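Local coordinates for protein precorrin-6y methylase (Rhodobacter capsulatus, PDB 3NJR) that forms the C-terminal domain of an enzyme that methylates precorrin-6Y at C5 and C15, using S-adenosylmethionine, in cobalamin biosynthesis, at residues A33-I38 with E84-R89; L51-G56 with C74-R79; L59-G64 with A80-P85; E124-G129 with T148-N153. All blocks are in the same frame, centred on the assembly; numbering follows the deposited sequence.

Contact 1 of 4, residues A33-I38 with E84-R89; sequences AHDGQI and EPRADR. With SAH (S-adenosyl-L-homocysteine), chain C.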
# COMPACT_ATOMS: atom_id res chain seq x y z
N ALA A 33 3.14 17.21 25.17
CA ALA A 33 2.82 16.28 26.23
C ALA A 33 1.80 15.29 25.68
O ALA A 33 0.76 15.69 25.15
CB ALA A 33 2.23 17.03 27.39
N HIS A 34 2.09 14.00 25.76
CA HIS A 34 1.16 12.98 25.31
C HIS A 34 1.46 11.72 26.08
O HIS A 34 2.47 11.66 26.80
CB HIS A 34 1.30 12.72 23.81
CG HIS A 34 2.60 12.09 23.43
ND1 HIS A 34 3.72 12.84 23.10
CD2 HIS A 34 2.97 10.79 23.34
CE1 HIS A 34 4.72 12.02 22.83
NE2 HIS A 34 4.29 10.78 22.97
N ASP A 35 0.61 10.71 25.92
CA ASP A 35 0.73 9.49 26.72
C ASP A 35 0.95 8.24 25.89
O ASP A 35 0.96 7.14 26.43
CB ASP A 35 -0.50 9.32 27.64
CG ASP A 35 -1.81 9.03 26.87
OD1 ASP A 35 -1.83 8.98 25.61
OD2 ASP A 35 -2.84 8.85 27.56
N GLY A 36 1.11 8.41 24.58
CA GLY A 36 1.14 7.26 23.67
C GLY A 36 0.01 7.22 22.66
O GLY A 36 0.12 6.53 21.65
N GLN A 37 -1.07 7.97 22.91
CA GLN A 37 -2.22 8.00 22.00
C GLN A 37 -2.23 9.14 20.96
O GLN A 37 -3.19 9.31 20.21
CB GLN A 37 -3.53 8.00 22.80
CG GLN A 37 -4.77 7.51 22.02
CD GLN A 37 -4.53 6.19 21.25
OE1 GLN A 37 -3.93 5.24 21.77
NE2 GLN A 37 -5.01 6.14 20.00
N ILE A 38 -1.14 9.91 20.90
CA ILE A 38 -1.02 11.08 20.01
C ILE A 38 -1.29 10.73 18.53
O ILE A 38 -1.09 9.59 18.13
CB ILE A 38 0.39 11.73 20.20
CG1 ILE A 38 0.47 13.10 19.51
CG2 ILE A 38 1.50 10.79 19.75
CD1 ILE A 38 1.54 14.03 20.08
N GLU A 84 -12.42 15.37 25.59
CA GLU A 84 -11.79 14.09 25.96
C GLU A 84 -12.34 13.56 27.31
O GLU A 84 -12.43 14.32 28.30
CB GLU A 84 -10.26 14.28 26.01
CG GLU A 84 -9.43 13.17 26.67
CD GLU A 84 -9.57 11.80 26.00
OE1 GLU A 84 -9.26 11.66 24.79
OE2 GLU A 84 -10.01 10.86 26.70
N PRO A 85 -12.75 12.26 27.38
CA PRO A 85 -13.29 11.78 28.66
C PRO A 85 -12.23 11.56 29.73
O PRO A 85 -12.46 11.89 30.90
CB PRO A 85 -14.00 10.46 28.30
CG PRO A 85 -13.37 10.03 27.03
CD PRO A 85 -12.99 11.29 26.30
N ARG A 86 -11.06 11.05 29.35
CA ARG A 86 -10.06 10.61 30.32
C ARG A 86 -9.32 11.75 31.02
O ARG A 86 -8.57 12.50 30.39
CB ARG A 86 -9.08 9.64 29.68
CG ARG A 86 -9.71 8.32 29.30
CD ARG A 86 -8.67 7.34 28.81
NE ARG A 86 -7.46 7.41 29.61
CZ ARG A 86 -6.39 6.65 29.42
NH1 ARG A 86 -6.39 5.72 28.47
NH2 ARG A 86 -5.32 6.81 30.20
N ALA A 87 -9.53 11.86 32.34
CA ALA A 87 -8.89 12.89 33.15
C ALA A 87 -7.37 12.96 32.98
O ALA A 87 -6.78 14.05 33.02
CB ALA A 87 -9.25 12.71 34.60
N ASP A 88 -6.72 11.80 32.80
CA ASP A 88 -5.26 11.78 32.70
C ASP A 88 -4.81 12.34 31.36
O ASP A 88 -3.77 12.99 31.27
CB ASP A 88 -4.67 10.39 32.99
CG ASP A 88 -4.84 9.40 31.83
OD1 ASP A 88 -3.84 9.08 31.16
OD2 ASP A 88 -5.98 8.94 31.59
N ARG A 89 -5.60 12.13 30.32
CA ARG A 89 -5.29 12.68 29.00
C ARG A 89 -5.61 14.17 28.93
O ARG A 89 -4.88 14.94 28.30
CB ARG A 89 -6.01 11.91 27.90
CG ARG A 89 -5.60 10.46 27.84
CD ARG A 89 -6.03 9.88 26.54
NE ARG A 89 -5.14 8.85 26.04
CZ ARG A 89 -5.53 7.63 25.68
NH1 ARG A 89 -6.81 7.28 25.77
NH2 ARG A 89 -4.64 6.75 25.22
N SAH C . -6.29 13.29 17.95
CA SAH C . -5.58 12.71 19.13
CB SAH C . -5.40 11.20 18.92
CG SAH C . -6.09 10.37 20.01
SD SAH C . -7.50 9.52 19.34
C SAH C . -4.27 13.41 19.36
O SAH C . -3.72 13.44 20.46
OXT SAH C . -3.69 14.01 18.46
C5' SAH C . -8.12 8.56 20.69
C4' SAH C . -8.74 9.39 21.83
O4' SAH C . -10.14 9.65 21.66
C3' SAH C . -8.60 8.66 23.16
O3' SAH C . -7.83 9.45 24.05
C2' SAH C . -10.01 8.50 23.71
O2' SAH C . -10.10 8.71 25.12
C1' SAH C . -10.81 9.54 22.93
N9 SAH C . -12.25 9.17 22.88
C8 SAH C . -12.75 7.92 22.77
N7 SAH C . -14.11 7.92 22.78
C5 SAH C . -14.51 9.20 22.89
C6 SAH C . -15.80 9.92 22.95
N6 SAH C . -16.95 9.21 22.89
N1 SAH C . -15.81 11.28 23.07
C2 SAH C . -14.65 11.97 23.14
N3 SAH C . -13.44 11.38 23.09
C4 SAH C . -13.29 10.03 22.96
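Asp35 and Arg89 form a salt bridge that ties the loop 33-38 to the first turn of the helix beginning at Ala87. The geometry is imperfect: Arg89 NE lies 2.8 Å from Asp35 OD2 and 3.3 Å from Asp35 OD1, both bonds are weak, and the carboxylate and guanidinium planes stand 67° apart. Asp35 holds CG between its own backbone N and carbonyl carbon (chi1 68°), which also brings OD1 to the backbone N of Gln37 at 3.0 Å, an Asx turn. The carboxylate is thus tied to its own loop as well as to Arg89. Gln37 has CG anti to the backbone N (chi1 -158°), and this places its CG over a face of the Arg89 guanidinium, the same face that the ribose O3' of S-adenosylhomocysteine approaches. Nearby, Arg86 grips Asp88 OD2 side-on, in its guanidinium plane, with NE at 2.9 Å and NH2 at 2.6 Å. That pairing probably offsets the like charges of Asp35 OD2 and Asp88 OD1, 3.7 Å apart. Glu84 directs OE1 to SAH O3' and OE2 to SAH O2', each at 2.7 Å, while the anti lone pair of OE2 receives Arg86 N. The contact lies at the surface, with 33-38 in the loop leading to helix 41-51, and 84-89 running from the end of strand 79-84 into helix 87-99, whose Asn92 also touches Asp35.

Contact 2 of 4, residues L51-G56 with C74-R79; sequences LAPRRG and CLAGGR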
# COMPACT_ATOMS: atom_id res chain seq x y z
N LEU A 51 -8.52 20.27 7.33
CA LEU A 51 -9.29 21.14 8.22
C LEU A 51 -9.22 22.57 7.71
O LEU A 51 -10.23 23.30 7.76
CB LEU A 51 -8.78 21.04 9.67
CG LEU A 51 -9.21 19.79 10.45
CD1 LEU A 51 -8.42 19.60 11.72
CD2 LEU A 51 -10.69 19.84 10.78
N ALA A 52 -8.05 22.97 7.21
CA ALA A 52 -7.87 24.26 6.51
C ALA A 52 -8.25 25.48 7.34
O ALA A 52 -9.10 26.25 6.92
CB ALA A 52 -8.63 24.27 5.17
N PRO A 53 -7.62 25.67 8.51
CA PRO A 53 -7.91 26.83 9.40
C PRO A 53 -7.85 28.19 8.67
O PRO A 53 -6.92 28.42 7.88
CB PRO A 53 -6.80 26.78 10.44
CG PRO A 53 -6.17 25.45 10.33
CD PRO A 53 -6.54 24.81 9.05
N ARG A 54 -8.85 29.05 8.90
CA ARG A 54 -8.73 30.47 8.55
C ARG A 54 -8.69 31.15 9.90
O ARG A 54 -9.17 30.60 10.87
CB ARG A 54 -9.93 30.98 7.75
CG ARG A 54 -9.92 30.70 6.25
CD ARG A 54 -10.33 29.27 5.94
NE ARG A 54 -10.61 29.11 4.51
CZ ARG A 54 -10.71 27.94 3.87
NH1 ARG A 54 -10.54 26.80 4.54
NH2 ARG A 54 -10.97 27.91 2.57
N ARG A 55 -8.14 32.35 9.94
CA ARG A 55 -7.97 33.12 11.18
C ARG A 55 -9.26 33.16 12.00
O ARG A 55 -10.33 33.49 11.48
CB ARG A 55 -7.50 34.55 10.81
CG ARG A 55 -6.27 35.07 11.59
CD ARG A 55 -5.21 35.66 10.64
NE ARG A 55 -3.82 35.66 11.15
CZ ARG A 55 -3.31 34.84 12.08
NH1 ARG A 55 -4.03 33.88 12.65
NH2 ARG A 55 -2.04 34.97 12.43
N GLY A 56 -9.17 32.78 13.28
CA GLY A 56 -10.28 32.92 14.22
C GLY A 56 -11.41 31.89 14.16
O GLY A 56 -12.29 31.88 15.05
N CYS A 74 -4.96 25.86 16.45
CA CYS A 74 -4.87 27.17 17.12
C CYS A 74 -3.58 27.94 16.82
O CYS A 74 -3.61 29.16 16.76
CB CYS A 74 -5.02 27.00 18.62
SG CYS A 74 -6.71 26.49 19.11
N LEU A 75 -2.47 27.21 16.63
CA LEU A 75 -1.21 27.83 16.20
C LEU A 75 -1.33 28.43 14.81
O LEU A 75 -0.69 29.45 14.53
CB LEU A 75 -0.01 26.88 16.28
CG LEU A 75 0.50 26.62 17.71
CD1 LEU A 75 1.28 25.29 17.83
CD2 LEU A 75 1.31 27.80 18.27
N ALA A 76 -2.17 27.84 13.96
CA ALA A 76 -2.44 28.45 12.65
C ALA A 76 -3.38 29.68 12.71
O ALA A 76 -3.70 30.29 11.69
CB ALA A 76 -2.96 27.41 11.66
N GLY A 77 -3.84 30.03 13.92
CA GLY A 77 -4.76 31.14 14.10
C GLY A 77 -6.19 30.83 14.56
O GLY A 77 -6.92 31.74 14.94
N GLY A 78 -6.61 29.56 14.52
CA GLY A 78 -7.93 29.21 15.00
C GLY A 78 -8.13 29.29 16.51
O GLY A 78 -7.20 29.63 17.27
N ARG A 79 -9.37 29.02 16.94
CA ARG A 79 -9.74 28.72 18.33
C ARG A 79 -10.33 27.30 18.35
O ARG A 79 -10.83 26.83 17.33
CB ARG A 79 -10.79 29.71 18.86
CG ARG A 79 -10.45 31.18 18.68
CD ARG A 79 -11.65 32.05 19.07
NE ARG A 79 -12.66 32.06 18.01
CZ ARG A 79 -13.95 31.71 18.16
NH1 ARG A 79 -14.42 31.34 19.34
NH2 ARG A 79 -14.77 31.75 17.11
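Gly56 meets Arg79 and Gly77 in the polar part of this contact. Arg79 turns an edge of its guanidinium to the carbonyl of Gly56: NE donates to Gly56 O at 3.0 Å with an N-H...O angle of 147°, and NH2 adds a weak bond at 3.2 Å. One carbonyl oxygen thus faces two nitrogens of the same group. From the backbone side, Gly56 N donates to Gly77 O at 3.0 Å, so that both polar backbone atoms of Gly56 are engaged across the contact. Two further hydrogen bonds shape the segments themselves. Gly77, with phi 112°, ends the helix in a Schellman motif, and its N bonds back to Cys74 O at 3.0 Å; Arg54 NH1 donates to Ala52 O at 2.8 Å, in the carbonyl plane on a lone pair. Close packing without hydrogen bonds comes next. Arg55 starts away from 74-79, but its bent chain returns, and NH1 comes edge-on to Gly77 CA at 3.2 Å. The apolar component is small: Pro53 CG meets Ala76 CB at 4.0 Å, a patch that Val24 of the second subunit also covers. The contact joins two connections of the fold, the loop from helix 41-51 to strand 58-62 and the turn from helix 68-75 to strand 79-84. Trp73 of helix 68-75 packs against Pro53, and the backbone of Arg79 pairs with Glu57 and Leu59 beside it.

Contact 3 of 4, residues L59-G64 with A80-P85; sequences LWDIGG and AITIEP. With SAH (S-adenosyl-L-homocysteine), chain C.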
# COMPACT_ATOMS: atom_id res chain seq x y z
N LEU A 59 -12.90 25.31 16.12
CA LEU A 59 -12.85 23.85 15.95
C LEU A 59 -13.47 23.04 17.12
O LEU A 59 -13.14 23.26 18.30
CB LEU A 59 -11.41 23.37 15.69
CG LEU A 59 -11.16 21.85 15.53
CD1 LEU A 59 -11.58 21.31 14.17
CD2 LEU A 59 -9.74 21.44 15.85
N TRP A 60 -14.35 22.10 16.79
CA TRP A 60 -14.69 21.05 17.74
C TRP A 60 -13.73 19.92 17.46
O TRP A 60 -13.71 19.40 16.35
CB TRP A 60 -16.14 20.57 17.53
CG TRP A 60 -17.18 21.46 18.16
CD1 TRP A 60 -16.96 22.65 18.78
CD2 TRP A 60 -18.59 21.24 18.20
NE1 TRP A 60 -18.14 23.18 19.22
CE2 TRP A 60 -19.16 22.33 18.88
CE3 TRP A 60 -19.43 20.22 17.73
CZ2 TRP A 60 -20.55 22.44 19.10
CZ3 TRP A 60 -20.80 20.33 17.94
CH2 TRP A 60 -21.35 21.43 18.63
N ASP A 61 -12.93 19.54 18.45
CA ASP A 61 -12.02 18.40 18.31
C ASP A 61 -12.54 17.28 19.18
O ASP A 61 -12.34 17.27 20.39
CB ASP A 61 -10.57 18.81 18.70
CG ASP A 61 -9.57 17.62 18.73
OD1 ASP A 61 -9.97 16.43 18.48
OD2 ASP A 61 -8.36 17.88 19.02
N ILE A 62 -13.23 16.32 18.57
CA ILE A 62 -13.77 15.20 19.32
C ILE A 62 -12.74 14.08 19.43
O ILE A 62 -12.18 13.64 18.42
CB ILE A 62 -15.09 14.69 18.73
CG1 ILE A 62 -16.16 15.78 18.85
CG2 ILE A 62 -15.53 13.41 19.45
CD1 ILE A 62 -17.13 15.81 17.70
N GLY A 63 -12.47 13.64 20.65
CA GLY A 63 -11.49 12.59 20.87
C GLY A 63 -10.10 13.17 21.03
O GLY A 63 -9.12 12.63 20.51
N GLY A 64 -10.04 14.28 21.76
CA GLY A 64 -8.82 15.06 21.90
C GLY A 64 -7.56 14.25 22.11
O GLY A 64 -6.56 14.50 21.45
N ALA A 80 -10.26 26.61 19.50
CA ALA A 80 -10.73 25.23 19.58
C ALA A 80 -11.31 24.86 20.92
O ALA A 80 -10.84 25.36 21.96
CB ALA A 80 -9.62 24.27 19.24
N ILE A 81 -12.32 23.99 20.91
CA ILE A 81 -12.78 23.29 22.11
C ILE A 81 -12.44 21.81 21.93
O ILE A 81 -12.79 21.21 20.91
CB ILE A 81 -14.31 23.45 22.33
CG1 ILE A 81 -14.66 24.91 22.62
CG2 ILE A 81 -14.79 22.56 23.47
CD1 ILE A 81 -16.07 25.26 22.32
N THR A 82 -11.77 21.22 22.91
CA THR A 82 -11.21 19.88 22.81
C THR A 82 -11.89 18.95 23.80
O THR A 82 -11.78 19.16 24.99
CB THR A 82 -9.68 19.92 23.09
OG1 THR A 82 -9.09 20.90 22.24
CG2 THR A 82 -9.02 18.56 22.84
N ILE A 83 -12.56 17.92 23.29
CA ILE A 83 -13.41 17.03 24.09
C ILE A 83 -12.74 15.69 24.33
O ILE A 83 -12.53 14.93 23.39
CB ILE A 83 -14.72 16.73 23.31
CG1 ILE A 83 -15.12 17.89 22.37
CG2 ILE A 83 -15.84 16.23 24.25
CD1 ILE A 83 -15.62 19.13 23.05
N GLU A 84 -12.42 15.37 25.59
CA GLU A 84 -11.79 14.09 25.96
C GLU A 84 -12.34 13.56 27.31
O GLU A 84 -12.43 14.32 28.30
CB GLU A 84 -10.26 14.28 26.01
CG GLU A 84 -9.43 13.17 26.67
CD GLU A 84 -9.57 11.80 26.00
OE1 GLU A 84 -9.26 11.66 24.79
OE2 GLU A 84 -10.01 10.86 26.70
N PRO A 85 -12.75 12.26 27.38
CA PRO A 85 -13.29 11.78 28.66
C PRO A 85 -12.23 11.56 29.73
O PRO A 85 -12.46 11.89 30.90
CB PRO A 85 -14.00 10.46 28.30
CG PRO A 85 -13.37 10.03 27.03
CD PRO A 85 -12.99 11.29 26.30
N SAH C . -6.29 13.29 17.95
CA SAH C . -5.58 12.71 19.13
CB SAH C . -5.40 11.20 18.92
CG SAH C . -6.09 10.37 20.01
SD SAH C . -7.50 9.52 19.34
C SAH C . -4.27 13.41 19.36
O SAH C . -3.72 13.44 20.46
OXT SAH C . -3.69 14.01 18.46
C5' SAH C . -8.12 8.56 20.69
C4' SAH C . -8.74 9.39 21.83
O4' SAH C . -10.14 9.65 21.66
C3' SAH C . -8.60 8.66 23.16
O3' SAH C . -7.83 9.45 24.05
C2' SAH C . -10.01 8.50 23.71
O2' SAH C . -10.10 8.71 25.12
C1' SAH C . -10.81 9.54 22.93
N9 SAH C . -12.25 9.17 22.88
C8 SAH C . -12.75 7.92 22.77
N7 SAH C . -14.11 7.92 22.78
C5 SAH C . -14.51 9.20 22.89
C6 SAH C . -15.80 9.92 22.95
N6 SAH C . -16.95 9.21 22.89
N1 SAH C . -15.81 11.28 23.07
C2 SAH C . -14.65 11.97 23.14
N3 SAH C . -13.44 11.38 23.09
C4 SAH C . -13.29 10.03 22.96
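Ile83 O receives two backbone donors, Gly63 N and Gly64 N, each at 3.0 Å. They reach it differently: Gly63 N comes nearly in line with the C=O bond, whereas Gly64 N stands above the carbonyl plane, 46° out of it. Before this point the strand segments run parallel, 14° apart, linked by Ile81 N to Leu59 O, Asp61 N to Ile81 O and Ile83 N to Asp61 O. The shared acceptor marks where 59-64 leaves the strand and curls round S-adenosylhomocysteine, with Gly63 CA 3.2 Å from SAH N3 and Gly64 O beside the homocysteine CA. Behind the turn, Thr82 sends CG2 against Gly64 CA at 3.6 Å, its methyl being anti to the backbone N (OG1 at chi1 -53°). Asp61 lies side by side with Thr82, pointing the same way, its OD2 3.9 Å from Thr82 CG2. The opposite sheet face carries Trp60, Ile62, Ile81 and Ile83, where Ile62 CG1 and Ile83 CG1 meet at 4.2 Å. Further out, Ser70 OG of helix 68-75 hydrogen-bonds both Asp61 OD2 and Thr82 OG1, which ties the two strands to the helix that connects them in sequence. Strand, glycine-rich turn, helix and second strand, ending in the acidic Glu84 at the ribose, are the beta-alpha-beta cofactor-binding unit of Rossmann-like methyltransferases.

Contact 4 of 4, residues E124-G129 with T148-N153; sequences EAVFIG and TRIVAN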
# COMPACT_ATOMS: atom_id res chain seq x y z
N GLU A 124 -16.93 26.30 13.26
CA GLU A 124 -16.75 26.49 11.83
C GLU A 124 -16.20 25.19 11.18
O GLU A 124 -16.44 24.94 9.99
CB GLU A 124 -15.81 27.67 11.56
CG GLU A 124 -16.46 29.07 11.54
CD GLU A 124 -16.70 29.68 12.93
OE1 GLU A 124 -15.84 29.56 13.83
OE2 GLU A 124 -17.78 30.30 13.13
N ALA A 125 -15.49 24.39 11.98
CA ALA A 125 -14.97 23.05 11.61
C ALA A 125 -15.06 22.01 12.75
O ALA A 125 -14.99 22.38 13.93
CB ALA A 125 -13.53 23.18 11.13
N VAL A 126 -15.21 20.72 12.41
CA VAL A 126 -15.19 19.62 13.40
C VAL A 126 -14.20 18.53 13.01
O VAL A 126 -14.10 18.16 11.83
CB VAL A 126 -16.52 18.87 13.52
CG1 VAL A 126 -16.53 17.98 14.76
CG2 VAL A 126 -17.71 19.80 13.48
N PHE A 127 -13.49 17.98 13.99
CA PHE A 127 -12.57 16.88 13.75
C PHE A 127 -12.95 15.75 14.65
O PHE A 127 -13.05 15.92 15.86
CB PHE A 127 -11.10 17.28 13.99
CG PHE A 127 -10.15 16.10 14.00
CD1 PHE A 127 -9.83 15.42 12.82
CD2 PHE A 127 -9.59 15.64 15.20
CE1 PHE A 127 -8.97 14.31 12.83
CE2 PHE A 127 -8.72 14.52 15.22
CZ PHE A 127 -8.40 13.87 14.02
N ILE A 128 -13.14 14.58 14.06
CA ILE A 128 -13.37 13.36 14.83
C ILE A 128 -12.19 12.43 14.67
O ILE A 128 -12.00 11.81 13.61
CB ILE A 128 -14.66 12.62 14.41
CG1 ILE A 128 -15.88 13.55 14.48
CG2 ILE A 128 -14.87 11.41 15.29
CD1 ILE A 128 -16.27 14.21 13.16
N GLY A 129 -11.35 12.39 15.71
CA GLY A 129 -10.42 11.29 15.95
C GLY A 129 -11.03 10.43 17.06
O GLY A 129 -10.63 9.28 17.25
N THR A 148 -20.31 23.72 7.50
CA THR A 148 -19.35 23.45 8.55
C THR A 148 -18.53 22.31 7.97
O THR A 148 -19.10 21.38 7.42
CB THR A 148 -20.05 22.99 9.87
OG1 THR A 148 -20.93 24.03 10.35
CG2 THR A 148 -19.03 22.64 10.97
N ARG A 149 -17.20 22.39 8.09
CA ARG A 149 -16.34 21.37 7.52
C ARG A 149 -16.15 20.24 8.52
O ARG A 149 -16.01 20.49 9.70
CB ARG A 149 -15.00 21.98 7.08
CG ARG A 149 -15.17 23.35 6.36
CD ARG A 149 -13.88 23.95 5.79
NE ARG A 149 -12.87 24.24 6.81
CZ ARG A 149 -12.75 25.39 7.48
NH1 ARG A 149 -11.78 25.52 8.38
NH2 ARG A 149 -13.59 26.39 7.28
N ILE A 150 -16.18 19.00 8.02
CA ILE A 150 -15.94 17.79 8.83
C ILE A 150 -14.72 17.02 8.35
O ILE A 150 -14.52 16.85 7.15
CB ILE A 150 -17.11 16.78 8.80
CG1 ILE A 150 -18.47 17.47 8.59
CG2 ILE A 150 -17.09 15.89 10.06
CD1 ILE A 150 -19.14 18.04 9.82
N VAL A 151 -13.91 16.54 9.30
CA VAL A 151 -12.75 15.72 8.99
C VAL A 151 -12.61 14.59 9.99
O VAL A 151 -12.58 14.81 11.19
CB VAL A 151 -11.44 16.58 8.88
CG1 VAL A 151 -10.20 15.71 8.61
CG2 VAL A 151 -11.57 17.65 7.79
N ALA A 152 -12.54 13.36 9.49
CA ALA A 152 -12.45 12.18 10.35
C ALA A 152 -11.38 11.22 9.86
O ALA A 152 -11.24 11.02 8.67
CB ALA A 152 -13.78 11.49 10.40
N ASN A 153 -10.63 10.64 10.80
CA ASN A 153 -9.69 9.53 10.52
C ASN A 153 -10.26 8.19 11.04
O ASN A 153 -10.81 8.13 12.12
CB ASN A 153 -8.32 9.79 11.14
CG ASN A 153 -7.71 11.13 10.71
OD1 ASN A 153 -7.91 11.59 9.58
ND2 ASN A 153 -6.97 11.76 11.61
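Phe127 holds CG anti to its backbone N (chi1 169°), and Asn153 holds CG beside its own N (chi1 -55°), which brings the ring's edge to the amide. Asn153 ND2 lies 3.5 Å from Phe127 CE1, near the ring plane, with ring and amide planes 67° apart. ND2 therefore meets the rim and not the pi face, and its weak hydrogen bond goes to Thr47 OG1 of helix 41-51. The same ring brings CD1 to 4.2 Å from Val151 CG1, Gly129 N lies over one of its faces, and Phe127 and Gly129 both touch S-adenosylhomocysteine. On the other sheet face, Ile128 and Ile150 run alongside each other, CD1 of Ile128 touching CG2 of Ile150 at 3.6 Å, and Leu136, Tyr137 and Leu140 of helix 134-143 pack onto Ile128. At the N-terminal end, Arg149 lays a guanidinium face over Ala125 CB, with NH1 4.0 Å away. NH1 also forms a salt bridge with Glu57 and a hydrogen bond to Leu51 O. The parallel strands, joined through helix 134-143 as a beta-alpha-beta unit, exchange bonds from Val126 N to Arg149 O (2.8 Å), Val151 N to Val126 O (3.0 Å) and Ile128 N to Val151 O (2.9 Å). The centre is apolar and held by main-chain bonds, while Arg149 and Asn153 at the ends carry polar groups to other partners; the Glu57 carboxylate would probably stabilise the Arg149 charge.

Contacts 3 and 4 are neighbouring pairings in one sheet, their centres 10 Å apart: strands 58-62 and 125-128 lie side by side as parallel neighbours, with probable hydrogen bonds between Ile62 N and Phe127 O at 2.7 Å and between Phe127 N and Trp60 O at 2.8 Å. Contact 1 continues contact 3 along the chain, sharing Glu84 and Pro85, and both touch S-adenosylhomocysteine; contact 4 reaches the same pocket through Phe127 and Gly129. Contact 2 lies at the far end of the strands, its centre 22 Å from that of contact 1. It meets contact 3 where Arg79 O lies 2.8 Å from Leu59 N, and contact 4 where Leu51 O lies 2.8 Å from Arg149 NH1.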